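Local coordinates for protein NADH dehydrogenase, putative (Plasmodium falciparum, PDB 5JWC) that binds FAD and the quinolone inhibitor RYL-552 and, as a type II NADH dehydrogenase, probably passes electrons from NADH to ubiquinone, at residues Gly459-Tyr463 against Phe487-Tyr492; Thr240-Ile245 against Val469-Leu473. All blocks are in the same frame, centred on the assembly; numbering follows the deposited sequence.

Interaction 1: Gly459-Tyr463 against Phe487-Tyr492. With 4W0 (5-fluoro-3-methyl-2-{4-[4-(trifluoromethoxy)benzyl]phenyl}quinolin-4(1H)-one), chain M; TRT (fragment of triton X-100), chain J.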
ATOM      1  N   GLY A 459      14.902  25.179  13.899  1.00 32.10           N
ATOM      2  CA  GLY A 459      14.478  24.371  15.023  1.00 31.44           C
ATOM      3  C   GLY A 459      14.168  22.926  14.671  1.00 34.04           C
ATOM      4  O   GLY A 459      14.138  22.541  13.498  1.00 36.47           O
ATOM      5  N   SER A 460      13.953  22.121  15.705  1.00 32.37           N
ATOM      6  CA  SER A 460      13.673  20.704  15.551  1.00 33.16           C
ATOM      7  C   SER A 460      12.492  20.301  16.412  1.00 36.01           C
ATOM      8  O   SER A 460      12.244  20.908  17.462  1.00 28.84           O
ATOM      9  CB  SER A 460      14.884  19.864  15.935  1.00 35.69           C
ATOM     10  OG  SER A 460      16.052  20.322  15.276  1.00 38.07           O
ATOM     11  N   LEU A 461      11.805  19.249  15.970  1.00 27.74           N
ATOM     12  CA  LEU A 461      10.597  18.750  16.595  1.00 31.18           C
ATOM     13  C   LEU A 461      10.702  17.246  16.725  1.00 31.69           C
ATOM     14  O   LEU A 461      11.225  16.585  15.828  1.00 30.24           O
ATOM     15  CB  LEU A 461       9.367  19.066  15.726  1.00 33.19           C
ATOM     16  CG  LEU A 461       8.345  20.056  16.234  1.00 40.23           C
ATOM     17  CD1 LEU A 461       9.050  21.406  16.105  1.00 45.02           C
ATOM     18  CD2 LEU A 461       7.106  20.036  15.372  1.00 36.41           C
ATOM     19  N   ALA A 462      10.146  16.691  17.794  1.00 30.59           N
ATOM     20  CA  ALA A 462      10.072  15.237  17.903  1.00 32.87           C
ATOM     21  C   ALA A 462       8.832  14.779  18.659  1.00 32.28           C
ATOM     22  O   ALA A 462       8.465  15.365  19.678  1.00 30.84           O
ATOM     23  CB  ALA A 462      11.332  14.693  18.572  1.00 33.66           C
ATOM     24  N   TYR A 463       8.178  13.733  18.155  1.00 30.99           N
ATOM     25  CA  TYR A 463       7.085  13.094  18.879  1.00 29.59           C
ATOM     26  C   TYR A 463       7.639  11.983  19.773  1.00 31.05           C
ATOM     27  O   TYR A 463       8.394  11.123  19.303  1.00 30.83           O
ATOM     28  CB  TYR A 463       6.029  12.529  17.920  1.00 32.75           C
ATOM     29  CG  TYR A 463       4.905  11.858  18.680  1.00 32.53           C
ATOM     30  CD1 TYR A 463       4.001  12.614  19.418  1.00 34.37           C
ATOM     31  CD2 TYR A 463       4.767  10.476  18.688  1.00 29.55           C
ATOM     32  CE1 TYR A 463       2.976  12.015  20.134  1.00 33.39           C
ATOM     33  CE2 TYR A 463       3.747   9.859  19.416  1.00 31.56           C
ATOM     34  CZ  TYR A 463       2.855  10.640  20.131  1.00 34.31           C
ATOM     35  OH  TYR A 463       1.837  10.068  20.855  1.00 32.73           O
ATOM     36  N   PHE A 487       0.664  21.818  18.215  1.00 31.93           N
ATOM     37  CA  PHE A 487       1.793  22.549  17.667  1.00 29.43           C
ATOM     38  C   PHE A 487       2.475  21.768  16.552  1.00 30.15           C
ATOM     39  O   PHE A 487       2.804  22.313  15.491  1.00 29.51           O
ATOM     40  CB  PHE A 487       2.802  22.852  18.768  1.00 33.53           C
ATOM     41  CG  PHE A 487       4.017  23.556  18.274  1.00 36.09           C
ATOM     42  CD1 PHE A 487       3.949  24.888  17.925  1.00 39.99           C
ATOM     43  CD2 PHE A 487       5.222  22.888  18.148  1.00 34.36           C
ATOM     44  CE1 PHE A 487       5.054  25.555  17.463  1.00 43.73           C
ATOM     45  CE2 PHE A 487       6.342  23.554  17.699  1.00 37.51           C
ATOM     46  CZ  PHE A 487       6.256  24.889  17.351  1.00 43.09           C
ATOM     47  N   TRP A 488       2.687  20.485  16.806  1.00 28.29           N
ATOM     48  CA  TRP A 488       3.307  19.597  15.831  1.00 29.63           C
ATOM     49  C   TRP A 488       2.498  19.614  14.512  1.00 28.39           C
ATOM     50  O   TRP A 488       3.061  19.776  13.435  1.00 30.63           O
ATOM     51  CB  TRP A 488       3.395  18.202  16.431  1.00 25.59           C
ATOM     52  CG  TRP A 488       4.085  17.151  15.644  1.00 31.11           C
ATOM     53  CD1 TRP A 488       5.372  16.730  15.794  1.00 34.91           C
ATOM     54  CD2 TRP A 488       3.504  16.326  14.622  1.00 31.15           C
ATOM     55  NE1 TRP A 488       5.637  15.703  14.918  1.00 38.26           N
ATOM     56  CE2 TRP A 488       4.511  15.431  14.188  1.00 35.32           C
ATOM     57  CE3 TRP A 488       2.243  16.257  14.025  1.00 33.81           C
ATOM     58  CZ2 TRP A 488       4.292  14.481  13.184  1.00 33.39           C
ATOM     59  CZ3 TRP A 488       2.019  15.302  13.030  1.00 32.21           C
ATOM     60  CH2 TRP A 488       3.042  14.429  12.621  1.00 32.70           C
ATOM     61  N   LYS A 489       1.177  19.494  14.607  1.00 31.53           N
ATOM     62  CA  LYS A 489       0.317  19.483  13.409  1.00 33.31           C
ATOM     63  C   LYS A 489       0.360  20.808  12.638  1.00 31.05           C
ATOM     64  O   LYS A 489       0.456  20.830  11.405  1.00 30.11           O
ATOM     65  CB  LYS A 489      -1.117  19.162  13.815  1.00 31.44           C
ATOM     66  CG  LYS A 489      -1.229  17.804  14.492  1.00 30.64           C
ATOM     67  CD  LYS A 489      -2.662  17.394  14.729  1.00 31.73           C
ATOM     68  CE  LYS A 489      -2.670  16.035  15.425  1.00 39.74           C
ATOM     69  NZ  LYS A 489      -4.031  15.606  15.795  1.00 53.87           N
ATOM     70  N   VAL A 490       0.296  21.913  13.370  1.00 30.73           N
ATOM     71  CA  VAL A 490       0.388  23.237  12.765  1.00 29.78           C
ATOM     72  C   VAL A 490       1.705  23.396  12.021  1.00 35.22           C
ATOM     73  O   VAL A 490       1.741  23.948  10.912  1.00 32.67           O
ATOM     74  CB  VAL A 490       0.254  24.363  13.820  1.00 35.00           C
ATOM     75  CG1 VAL A 490       0.650  25.701  13.227  1.00 38.16           C
ATOM     76  CG2 VAL A 490      -1.173  24.422  14.338  1.00 34.98           C
ATOM     77  N   VAL A 491       2.793  22.911  12.621  1.00 28.53           N
ATOM     78  CA  VAL A 491       4.078  23.032  11.952  1.00 32.03           C
ATOM     79  C   VAL A 491       4.084  22.155  10.714  1.00 29.89           C
ATOM     80  O   VAL A 491       4.314  22.629   9.616  1.00 30.81           O
ATOM     81  CB  VAL A 491       5.258  22.645  12.859  1.00 33.85           C
ATOM     82  CG1 VAL A 491       6.527  22.510  12.024  1.00 33.57           C
ATOM     83  CG2 VAL A 491       5.435  23.678  13.964  1.00 33.26           C
ATOM     84  N   TYR A 492       3.819  20.869  10.886  1.00 29.31           N
ATOM     85  CA  TYR A 492       3.962  19.971   9.742  1.00 30.35           C
ATOM     86  C   TYR A 492       2.999  20.242   8.595  1.00 30.40           C
ATOM     87  O   TYR A 492       3.384  20.055   7.440  1.00 29.66           O
ATOM     88  CB  TYR A 492       3.858  18.508  10.190  1.00 28.36           C
ATOM     89  CG  TYR A 492       5.237  18.024  10.536  1.00 30.06           C
ATOM     90  CD1 TYR A 492       6.207  17.950   9.557  1.00 28.10           C
ATOM     91  CD2 TYR A 492       5.594  17.721  11.838  1.00 32.05           C
ATOM     92  CE1 TYR A 492       7.493  17.545   9.849  1.00 35.18           C
ATOM     93  CE2 TYR A 492       6.887  17.308  12.148  1.00 36.76           C
ATOM     94  CZ  TYR A 492       7.832  17.228  11.147  1.00 38.16           C
ATOM     95  OH  TYR A 492       9.122  16.826  11.435  1.00 47.50           O
TER
HETATM   96  C1  4W0 M 611       2.490  12.072  15.786  1.00 42.38           C
HETATM   97  C2  4W0 M 611       1.880  11.042  16.522  1.00 45.85           C
HETATM   98  C3  4W0 M 611       0.741  11.309  17.301  1.00 44.24           C
HETATM   99  C4  4W0 M 611       0.198  12.605  17.362  1.00 44.64           C
HETATM  100  C5  4W0 M 611       0.803  13.633  16.628  1.00 45.01           C
HETATM  101  C6  4W0 M 611       1.937  13.377  15.844  1.00 41.15           C
HETATM  102  O1  4W0 M 611      -1.994   4.576  27.167  1.00 72.17           O
HETATM  103  C7  4W0 M 611      -1.024  12.876  18.199  1.00 51.25           C
HETATM  104  C8  4W0 M 611      -1.633  11.801  18.964  1.00 52.67           C
HETATM  105  C9  4W0 M 611      -1.050  10.443  18.890  1.00 43.26           C
HETATM  106  C10 4W0 M 611      -1.562   9.243  19.656  1.00 43.97           C
HETATM  107  C11 4W0 M 611      -1.550   9.245  21.052  1.00 45.23           C
HETATM  108  C12 4W0 M 611      -1.973   8.134  21.774  1.00 43.97           C
HETATM  109  C13 4W0 M 611      -2.373   7.023  21.065  1.00 40.83           C
HETATM  110  C14 4W0 M 611      -2.356   7.002  19.698  1.00 38.84           C
HETATM  111  C15 4W0 M 611      -1.939   8.102  18.980  1.00 49.86           C
HETATM  112  O2  4W0 M 611      -1.504  13.989  18.247  1.00 53.58           O
HETATM  113  N   4W0 M 611       0.117  10.209  18.080  1.00 45.34           N
HETATM  114  C16 4W0 M 611      -2.858   5.748  21.685  1.00 48.43           C
HETATM  115  C17 4W0 M 611      -2.585   5.463  23.136  1.00 53.22           C
HETATM  116  C18 4W0 M 611      -1.293   5.491  23.643  1.00 55.48           C
HETATM  117  C19 4W0 M 611      -1.094   5.203  24.992  1.00 60.22           C
HETATM  118  C20 4W0 M 611      -2.185   4.861  25.800  1.00 64.38           C
HETATM  119  C21 4W0 M 611      -3.473   4.823  25.280  1.00 55.44           C
HETATM  120  C22 4W0 M 611      -3.669   5.117  23.944  1.00 53.62           C
HETATM  121  C23 4W0 M 611      -2.859  12.096  19.797  1.00 52.46           C
HETATM  122  F1  4W0 M 611       0.289  14.863  16.676  1.00 47.98           F
HETATM  123  C24 4W0 M 611      -1.989   5.686  28.032  1.00 79.06           C
HETATM  124  F2  4W0 M 611      -0.929   6.441  27.734  1.00 80.96           F
HETATM  125  F3  4W0 M 611      -1.884   5.262  29.302  1.00 86.94           F
HETATM  126  F4  4W0 M 611      -3.125   6.377  27.857  1.00 75.16           F
HETATM  127  C25 TRT J 608      11.505  22.916   5.488  1.00 42.29           C
HETATM  128  O24 TRT J 608      11.225  21.554   5.622  1.00 46.37           O
HETATM  129  C23 TRT J 608      12.342  20.872   6.190  1.00 40.71           C
HETATM  130  C22 TRT J 608      11.843  19.803   7.107  1.00 34.92           C
HETATM  131  O21 TRT J 608      11.680  20.350   8.446  1.00 48.93           O
HETATM  132  C20 TRT J 608      11.024  19.428   9.300  1.00 42.73           C
HETATM  133  C19 TRT J 608      11.212  19.831  10.757  1.00 39.30           C
HETATM  134  O18 TRT J 608      10.560  21.076  11.106  1.00 54.69           O
HETATM  135  C17 TRT J 608      11.039  21.592  12.340  1.00 45.21           C
HETATM  136  C16 TRT J 608      10.320  22.938  12.651  1.00 46.73           C
HETATM  137  O15 TRT J 608      10.922  24.054  11.931  1.00 54.67           O
HETATM  138  C12 TRT J 608       9.846  24.945  11.609  1.00 47.23           C
HETATM  139  C13 TRT J 608       9.018  25.397  12.672  1.00 59.36           C
HETATM  140  C14 TRT J 608       7.928  26.235  12.396  1.00 66.49           C
HETATM  141  C11 TRT J 608       9.578  25.309  10.291  1.00 51.98           C
HETATM  142  C10 TRT J 608       8.483  26.157  10.010  1.00 60.05           C
HETATM  143  C9  TRT J 608       7.660  26.622  11.063  1.00 63.25           C
HETATM  144  C6  TRT J 608       6.466  27.535  10.756  1.00 65.75           C
HETATM  145  C8  TRT J 608       6.903  29.021  10.705  1.00 68.06           C
HETATM  146  C7  TRT J 608       5.963  27.149   9.363  1.00 62.96           C
HETATM  147  C5  TRT J 608       5.286  27.146  11.747  1.00 56.99           C
HETATM  148  C1  TRT J 608       4.709  28.079  12.904  1.00 62.23           C
HETATM  149  C2  TRT J 608       5.776  28.629  13.872  1.00 65.73           C
HETATM  150  C4  TRT J 608       3.810  29.179  12.321  1.00 62.59           C
HETATM  151  C3  TRT J 608       3.797  27.212  13.757  1.00 59.44           C

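Interaction 2: Thr240-Ile245 against Val469-Leu473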
ATOM      1  N   THR A 240      20.993  15.769  20.482  1.00 40.27           N
ATOM      2  CA  THR A 240      21.149  17.076  19.832  1.00 40.10           C
ATOM      3  C   THR A 240      20.116  18.117  20.279  1.00 38.11           C
ATOM      4  O   THR A 240      20.176  19.273  19.865  1.00 43.27           O
ATOM      5  CB  THR A 240      21.062  16.949  18.309  1.00 43.57           C
ATOM      6  OG1 THR A 240      19.734  16.544  17.952  1.00 42.43           O
ATOM      7  CG2 THR A 240      22.070  15.911  17.783  1.00 40.59           C
ATOM      8  N   PHE A 241      19.162  17.697  21.098  1.00 36.08           N
ATOM      9  CA  PHE A 241      18.180  18.601  21.692  1.00 34.92           C
ATOM     10  C   PHE A 241      18.767  19.061  23.032  1.00 37.80           C
ATOM     11  O   PHE A 241      19.892  18.691  23.378  1.00 44.58           O
ATOM     12  CB  PHE A 241      16.822  17.899  21.902  1.00 29.84           C
ATOM     13  CG  PHE A 241      16.061  17.611  20.631  1.00 30.49           C
ATOM     14  CD1 PHE A 241      14.814  18.177  20.414  1.00 32.56           C
ATOM     15  CD2 PHE A 241      16.584  16.775  19.658  1.00 32.73           C
ATOM     16  CE1 PHE A 241      14.096  17.911  19.243  1.00 35.32           C
ATOM     17  CE2 PHE A 241      15.881  16.505  18.483  1.00 31.96           C
ATOM     18  CZ  PHE A 241      14.640  17.072  18.273  1.00 33.26           C
ATOM     19  N   THR A 242      18.002  19.807  23.811  1.00 36.73           N
ATOM     20  CA  THR A 242      18.463  20.255  25.131  1.00 38.51           C
ATOM     21  C   THR A 242      18.425  19.159  26.192  1.00 40.56           C
ATOM     22  O   THR A 242      17.700  18.157  26.052  1.00 34.63           O
ATOM     23  CB  THR A 242      17.632  21.425  25.628  1.00 39.28           C
ATOM     24  OG1 THR A 242      16.301  20.972  25.905  1.00 41.07           O
ATOM     25  CG2 THR A 242      17.596  22.544  24.576  1.00 39.29           C
ATOM     26  N   GLN A 243      19.196  19.357  27.260  1.00 33.09           N
ATOM     27  CA  GLN A 243      19.295  18.365  28.311  1.00 34.02           C
ATOM     28  C   GLN A 243      17.944  18.138  28.966  1.00 34.29           C
ATOM     29  O   GLN A 243      17.596  17.008  29.295  1.00 37.06           O
ATOM     30  CB  GLN A 243      20.353  18.787  29.345  1.00 35.59           C
ATOM     31  CG  GLN A 243      20.597  17.755  30.449  1.00 34.65           C
ATOM     32  CD  GLN A 243      21.073  16.404  29.904  1.00 38.94           C
ATOM     33  OE1 GLN A 243      22.032  16.328  29.131  1.00 43.10           O
ATOM     34  NE2 GLN A 243      20.386  15.336  30.296  1.00 38.12           N
ATOM     35  N   ASN A 244      17.165  19.199  29.138  1.00 33.49           N
ATOM     36  CA  ASN A 244      15.828  19.055  29.703  1.00 35.86           C
ATOM     37  C   ASN A 244      14.918  18.214  28.794  1.00 38.50           C
ATOM     38  O   ASN A 244      14.096  17.426  29.282  1.00 32.09           O
ATOM     39  CB  ASN A 244      15.187  20.428  29.955  1.00 40.82           C
ATOM     40  CG  ASN A 244      15.626  21.040  31.275  1.00 46.63           C
ATOM     41  OD1 ASN A 244      15.979  20.327  32.209  1.00 51.15           O
ATOM     42  ND2 ASN A 244      15.590  22.361  31.361  1.00 50.23           N
ATOM     43  N   ILE A 245      15.051  18.391  27.476  1.00 34.17           N
ATOM     44  CA  ILE A 245      14.270  17.579  26.541  1.00 30.51           C
ATOM     45  C   ILE A 245      14.706  16.112  26.610  1.00 31.00           C
ATOM     46  O   ILE A 245      13.862  15.211  26.661  1.00 31.75           O
ATOM     47  CB  ILE A 245      14.360  18.124  25.095  1.00 30.68           C
ATOM     48  CG1 ILE A 245      13.426  19.335  24.972  1.00 29.66           C
ATOM     49  CG2 ILE A 245      13.954  17.035  24.059  1.00 25.10           C
ATOM     50  CD1 ILE A 245      13.550  20.107  23.691  1.00 32.71           C
ATOM     51  N   VAL A 469       4.855  15.950  22.531  1.00 26.33           N
ATOM     52  CA  VAL A 469       5.764  16.471  21.531  1.00 27.18           C
ATOM     53  C   VAL A 469       6.786  17.393  22.201  1.00 31.05           C
ATOM     54  O   VAL A 469       6.431  18.195  23.068  1.00 28.78           O
ATOM     55  CB  VAL A 469       5.011  17.245  20.434  1.00 28.52           C
ATOM     56  CG1 VAL A 469       5.983  18.089  19.596  1.00 29.06           C
ATOM     57  CG2 VAL A 469       4.210  16.268  19.528  1.00 26.00           C
ATOM     58  N   VAL A 470       8.051  17.251  21.824  1.00 26.91           N
ATOM     59  CA  VAL A 470       9.081  18.186  22.266  1.00 27.60           C
ATOM     60  C   VAL A 470       9.594  18.985  21.075  1.00 33.77           C
ATOM     61  O   VAL A 470       9.544  18.522  19.928  1.00 27.92           O
ATOM     62  CB  VAL A 470      10.250  17.479  22.952  1.00 26.29           C
ATOM     63  CG1 VAL A 470       9.760  16.750  24.199  1.00 25.97           C
ATOM     64  CG2 VAL A 470      10.930  16.503  21.977  1.00 28.53           C
ATOM     65  N   ALA A 471      10.063  20.197  21.343  1.00 28.95           N
ATOM     66  CA  ALA A 471      10.611  21.024  20.278  1.00 31.42           C
ATOM     67  C   ALA A 471      11.738  21.887  20.820  1.00 34.61           C
ATOM     68  O   ALA A 471      11.622  22.484  21.893  1.00 30.63           O
ATOM     69  CB  ALA A 471       9.538  21.884  19.659  1.00 29.16           C
ATOM     70  N   ASP A 472      12.830  21.919  20.069  1.00 31.99           N
ATOM     71  CA  ASP A 472      14.008  22.714  20.383  1.00 33.71           C
ATOM     72  C   ASP A 472      14.105  23.764  19.286  1.00 36.93           C
ATOM     73  O   ASP A 472      14.541  23.460  18.183  1.00 38.00           O
ATOM     74  CB  ASP A 472      15.247  21.812  20.439  1.00 35.78           C
ATOM     75  CG  ASP A 472      16.540  22.574  20.690  1.00 42.48           C
ATOM     76  OD1 ASP A 472      17.620  21.953  20.537  1.00 46.02           O
ATOM     77  OD2 ASP A 472      16.493  23.777  21.015  1.00 39.86           O
ATOM     78  N   LEU A 473      13.638  24.980  19.574  1.00 30.86           N
ATOM     79  CA  LEU A 473      13.538  26.037  18.572  1.00 32.56           C
ATOM     80  C   LEU A 473      14.435  27.220  18.930  1.00 36.20           C
ATOM     81  O   LEU A 473      14.923  27.302  20.056  1.00 32.24           O
ATOM     82  CB  LEU A 473      12.089  26.498  18.443  1.00 36.62           C
ATOM     83  CG  LEU A 473      11.097  25.373  18.143  1.00 40.78           C
ATOM     84  CD1 LEU A 473       9.691  25.871  18.335  1.00 44.03           C
ATOM     85  CD2 LEU A 473      11.279  24.852  16.712  1.00 39.05           C
TER

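Interaction 1: Gly459-Tyr463 against Phe487-Tyr492
The hydroxyl of Tyr-463 is gripped twice, by hydrogen bonds to Asp-209 OD2 and His-467 N, while the CB of the same residue lies loosely beside the indole nitrogen NE1 of Trp-488. Here an edge strand of the antiparallel three-stranded sheet of the NDH2 C-terminal domain packs on helix 484-495, the short axes passing 10.0 Å apart at 128°. Leu-461 supplies most of the strand's share of the contact. Its branched end reaches two parts of the helix face at once: CD1 meets Phe-487 CE2 at 3.8 Å, and CD2 meets Trp-488 CD1, also at 3.8 Å, with Val-491 CB and Tyr-492 CE2 slightly farther off. A forked aliphatic chain suits this place, filling the angle between differently turned rings. Tyr-463 and Trp-488 then line one of the sites where the quinolone is bound. Over one face of the Tyr-463 ring, above its centre, lies inhibitor atom C2, 3.5 Å from the plane. With CG anti to the backbone N (chi1 -176°), the Trp-488 indole lies between inhibitor C6, offset toward the rim of one face, and Tyr-492 CD2, over the centre of the other. Lys-489 runs past the fluorine, its CE 3.4 Å from F1, and makes a cation-pi contact with Phe-509. At the other end, Triton C16 lies 4.0 Å from Leu-461 CD1 and C3 lies 3.5 Å from Val-490 CG1.

Interaction 2: Thr240-Ile245 against Val469-Leu473
The loop at Phe-241 and the first turn of helix 243-255 lie beside strand 469-473, with Phe-241 CA 6.0 Å from Asp-472 CA and Ile-245 CA 6.8 Å from Val-470 CA. Ile-245 points at the strand and spreads its branches along it. CG2, anti to the backbone N, packs on Val-470 CG2 at 3.7 Å, while CG1 carries CD1 in an extended chain (chi2 171°) to within 3.5 Å of Ala-471 O. Two beta-branched residues suit this buried spot because each offers a broad aliphatic flank close to its backbone. The Phe-241 ring enters obliquely, its CD1 meeting Asp-472 CB at 3.7 Å and its CE1 lying more loosely near Val-470 CG2. Asp-472 thus gives its methylene to the apolar cluster, and its carboxylate, turned 50° from the phenyl plane, lies against the loop backbone, OD1 3.6 Å from Phe-241 CA and OD2 beside Thr-242 CG2. Thr-242 is the N-cap of the helix: OG1 accepts from Ile-245 N (3.3 Å, 155° at the hydrogen) and is also hydrogen-bonded to OE1 of Glu-477, on the neighbouring strand 476-479. Helix 243-255 links parallel strands 227-232 and 259-262, so the contact sets the capped start of a beta-alpha-beta crossover, in what is probably the Rossmann-type, NADH-binding domain, against the C-terminal sheet.

Interactions 1 and 2 use the two faces of one antiparallel sheet. Strands 460-465 and 468-473 are neighbours, joined by backbone bonds such as Ser-460 O to Asp-472 N (2.9 Å), and the side chains alternate: Leu-461 and Ala-471 face helix 484-495, while Val-470 and Asp-472 face the loop and helix start of segment 240-245. Interaction 1 is the more buried, rich in aromatic rings and bordered by the inhibitor, detergent and FAD. Interaction 2 is only partly buried, mixing aliphatic contacts with a carboxylate and a helix cap at its margin. The first stays within the C-terminal domain; the second joins that domain to a distant part of the chain.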